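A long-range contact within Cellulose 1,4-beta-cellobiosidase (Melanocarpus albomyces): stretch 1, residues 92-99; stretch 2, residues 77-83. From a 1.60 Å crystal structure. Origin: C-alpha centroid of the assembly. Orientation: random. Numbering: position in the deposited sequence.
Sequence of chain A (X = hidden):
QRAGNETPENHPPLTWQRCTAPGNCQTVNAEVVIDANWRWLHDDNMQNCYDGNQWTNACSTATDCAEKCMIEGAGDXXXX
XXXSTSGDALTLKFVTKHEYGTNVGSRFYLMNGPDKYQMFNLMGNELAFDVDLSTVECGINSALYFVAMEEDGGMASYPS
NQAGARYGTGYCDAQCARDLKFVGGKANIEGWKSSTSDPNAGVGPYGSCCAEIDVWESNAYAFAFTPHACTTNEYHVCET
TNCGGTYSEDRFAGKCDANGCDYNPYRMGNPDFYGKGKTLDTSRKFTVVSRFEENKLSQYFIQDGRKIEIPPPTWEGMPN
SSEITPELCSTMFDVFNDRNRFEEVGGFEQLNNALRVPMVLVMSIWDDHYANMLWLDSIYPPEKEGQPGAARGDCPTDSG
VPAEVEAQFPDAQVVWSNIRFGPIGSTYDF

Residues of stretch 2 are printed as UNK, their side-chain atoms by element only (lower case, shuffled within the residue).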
# COMPACT_ATOMS: atom_id res chain seq x y z
N LEU A 92 11.51 -8.16 1.78
CA LEU A 92 10.83 -7.59 2.94
C LEU A 92 10.45 -8.76 3.85
O LEU A 92 9.65 -9.59 3.41
CB LEU A 92 9.62 -6.76 2.56
CG LEU A 92 9.76 -5.27 2.30
CD1 LEU A 92 8.40 -4.64 1.99
CD2 LEU A 92 10.40 -4.54 3.47
N LYS A 93 11.00 -8.84 5.05
CA LYS A 93 10.75 -9.88 6.04
C LYS A 93 9.61 -9.44 6.96
O LYS A 93 9.75 -8.45 7.68
CB LYS A 93 12.00 -10.17 6.87
CG LYS A 93 12.95 -11.25 6.40
CD LYS A 93 14.39 -10.80 6.67
CE LYS A 93 15.27 -11.88 7.27
NZ LYS A 93 16.45 -11.31 7.97
N PHE A 94 8.51 -10.18 6.94
CA PHE A 94 7.30 -9.92 7.70
C PHE A 94 7.60 -9.52 9.14
O PHE A 94 7.50 -8.34 9.47
CB PHE A 94 6.39 -11.15 7.73
CG PHE A 94 5.06 -10.93 8.44
CD1 PHE A 94 4.39 -9.72 8.38
CD2 PHE A 94 4.50 -11.96 9.18
CE1 PHE A 94 3.18 -9.53 9.02
CE2 PHE A 94 3.29 -11.78 9.81
CZ PHE A 94 2.62 -10.57 9.73
N VAL A 95 7.94 -10.52 9.94
CA VAL A 95 8.29 -10.26 11.33
C VAL A 95 9.81 -10.24 11.47
O VAL A 95 10.54 -11.11 11.02
CB VAL A 95 7.74 -11.29 12.32
CG1 VAL A 95 8.18 -10.94 13.73
CG2 VAL A 95 6.22 -11.37 12.23
N THR A 96 10.31 -9.19 12.14
CA THR A 96 11.77 -9.31 12.33
C THR A 96 12.04 -9.36 13.83
O THR A 96 11.47 -8.56 14.58
CB THR A 96 12.51 -8.20 11.58
OG1 THR A 96 11.57 -7.35 10.90
CG2 THR A 96 13.36 -8.82 10.48
N LYS A 97 12.86 -10.33 14.22
CA LYS A 97 13.35 -10.46 15.58
C LYS A 97 14.81 -9.99 15.63
O LYS A 97 15.64 -10.56 14.92
CB LYS A 97 13.20 -11.90 16.08
CG LYS A 97 11.77 -12.42 16.04
CD LYS A 97 11.69 -13.88 15.63
CE LYS A 97 10.26 -14.38 15.52
NZ LYS A 97 9.24 -13.31 15.71
N HIS A 98 15.08 -8.98 16.43
CA HIS A 98 16.37 -8.35 16.65
C HIS A 98 16.65 -8.18 18.14
O HIS A 98 15.71 -8.24 18.94
CB HIS A 98 16.47 -6.99 15.97
CG HIS A 98 15.53 -5.87 16.25
ND1 HIS A 98 14.20 -5.87 15.89
CD2 HIS A 98 15.71 -4.66 16.84
CE1 HIS A 98 13.62 -4.74 16.25
NE2 HIS A 98 14.52 -3.97 16.85
N GLU A 99 17.92 -7.96 18.47
CA GLU A 99 18.39 -7.93 19.85
C GLU A 99 17.51 -7.06 20.74
O GLU A 99 17.33 -7.37 21.92
CB GLU A 99 19.85 -7.46 19.87
CG GLU A 99 20.41 -7.16 21.25
CD GLU A 99 21.91 -6.96 21.15
OE1 GLU A 99 22.37 -6.38 20.14
OE2 GLU A 99 22.64 -7.41 22.05
N UNK A 77 18.81 -1.84 7.66
CA UNK A 77 17.46 -2.22 7.24
C UNK A 77 17.25 -3.72 7.35
O UNK A 77 16.12 -4.18 7.21
c UNK A 77 15.77 0.15 4.83
o UNK A 77 15.64 3.72 5.52
c UNK A 77 17.30 0.66 6.58
c UNK A 77 17.12 -1.74 5.83
c UNK A 77 15.41 1.48 4.76
c UNK A 77 16.95 1.99 6.52
c UNK A 77 16.00 2.40 5.60
c UNK A 77 16.72 -0.28 5.74
N UNK A 78 18.29 -4.53 7.60
CA UNK A 78 17.96 -5.92 7.89
C UNK A 78 17.67 -6.05 9.39
O UNK A 78 16.73 -6.73 9.82
c UNK A 78 18.53 -8.34 7.23
c UNK A 78 18.78 -8.71 5.78
c UNK A 78 19.16 -9.37 8.16
c UNK A 78 19.05 -6.92 7.52
N UNK A 79 18.52 -5.37 10.15
CA UNK A 79 18.51 -5.42 11.60
C UNK A 79 17.12 -5.29 12.19
O UNK A 79 16.48 -6.27 12.56
N UNK A 80 16.62 -4.06 12.28
CA UNK A 80 15.31 -3.90 12.90
C UNK A 80 14.16 -4.12 11.94
O UNK A 80 13.02 -4.31 12.39
o UNK A 80 16.13 -2.41 14.62
c UNK A 80 15.20 -2.49 13.53
c UNK A 80 13.82 -2.25 14.10
N UNK A 81 14.37 -4.08 10.62
CA UNK A 81 13.24 -4.01 9.69
C UNK A 81 13.13 -5.11 8.66
O UNK A 81 12.13 -5.14 7.92
o UNK A 81 13.00 1.27 13.13
c UNK A 81 13.07 0.33 12.13
c UNK A 81 12.04 -1.32 10.77
c UNK A 81 14.26 0.10 11.48
c UNK A 81 14.35 -0.85 10.47
c UNK A 81 11.94 -0.38 11.78
c UNK A 81 13.29 -2.62 9.00
c UNK A 81 13.23 -1.56 10.10
N UNK A 82 14.08 -6.04 8.56
CA UNK A 82 13.94 -7.18 7.68
C UNK A 82 13.99 -6.90 6.19
O UNK A 82 13.83 -7.80 5.35
N UNK A 83 14.23 -5.65 5.82
CA UNK A 83 14.35 -5.29 4.41
C UNK A 83 15.76 -5.57 3.89
O UNK A 83 16.73 -5.11 4.49
c UNK A 83 13.99 -3.84 4.19
O HOH W 1 16.97 -9.50 12.30
O HOH W 2 10.11 -5.68 6.40

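Position 77 carries one carbon followed by a six-carbon ring bearing a single oxygen, the signature of a phenol. The side chain does not touch stretch 1, so its identity rests on composition alone: Tyr77.

Position 78 has four side-chain carbons, forked at the second, and no heteroatom. Its CA-to-CB bond runs sideways, but the end of the chain comes nearer, and one terminal carbon lies 3.3 Å from Lys93 NZ. Branching one atom beyond CB separates leucine from isoleucine, so this is Leu78.

Position 79 has no side-chain atoms. Its backbone supplies the contact: the O of 79 is 3.5 Å from His98 CB. Water 1 donates to the O of 79 (3.3 Å) and to Lys97 O (3.1 Å), linking the two backbones. With no side chain, the residue is Gly79.

Position 80 shows one carbon carrying an oxygen and a second carbon. Its CA sits 3.7 Å from the centroid of the His98 ring and 8° off the ring normal, a CH-pi contact over the face. The side-chain oxygen also lies over one face of that ring, 3.2 Å from His98 NE2. The branched pattern is that of Thr80.

Position 81 again has a carbon, a six-carbon ring and one oxygen. The CA-to-CB bond points away, and the nearest side-chain approach is CB to Thr96 OG1, 5.4 Å, leaving the main chain to make the approach; the C of 81 is 3.5 Å from Thr96 OG1. Water 2 donates to the O of 81 (2.6 Å) and Lys93 O (3.1 Å). The phenol ring makes it Tyr81.

Position 82 lacks side-chain atoms. Its phi of 69° favours glycine, and the surroundings agree: an ideal CB would fall 2.6 Å from Lys93 CB and 2.8 Å from Thr96 CG2, both clashes. Thr96 CG2 instead packs 3.3 Å from the CA of 82. This is Gly82.

Position 83 has a single side-chain carbon, CB, which makes an apolar contact of 3.7 Å with Leu92 CD2; one carbon makes it Ala83.

The contact buries 433 Å², both sides summed, and stretch 2 has no regular helix or strand. Within it, Gly82 N donates to Leu78 O at 3.0 Å, and Ala83 N makes a weak bond to Tyr77 O at 2.8 Å. Across the stretches, a direct hydrogen bond runs from Lys93 N to Gly82 O (3.0 Å, 139°). It joins backbones whose CA atoms, in Lys93 and Gly82, are 4.5 Å apart, an approach compatible with the bare glycine. Thr96 and His98, both pointing toward stretch 2, extend the packing along the strand, while the two waters bridge carbonyl pairs that cannot bond directly to each other.

Stretch 2 (77-83) YLGTYGA
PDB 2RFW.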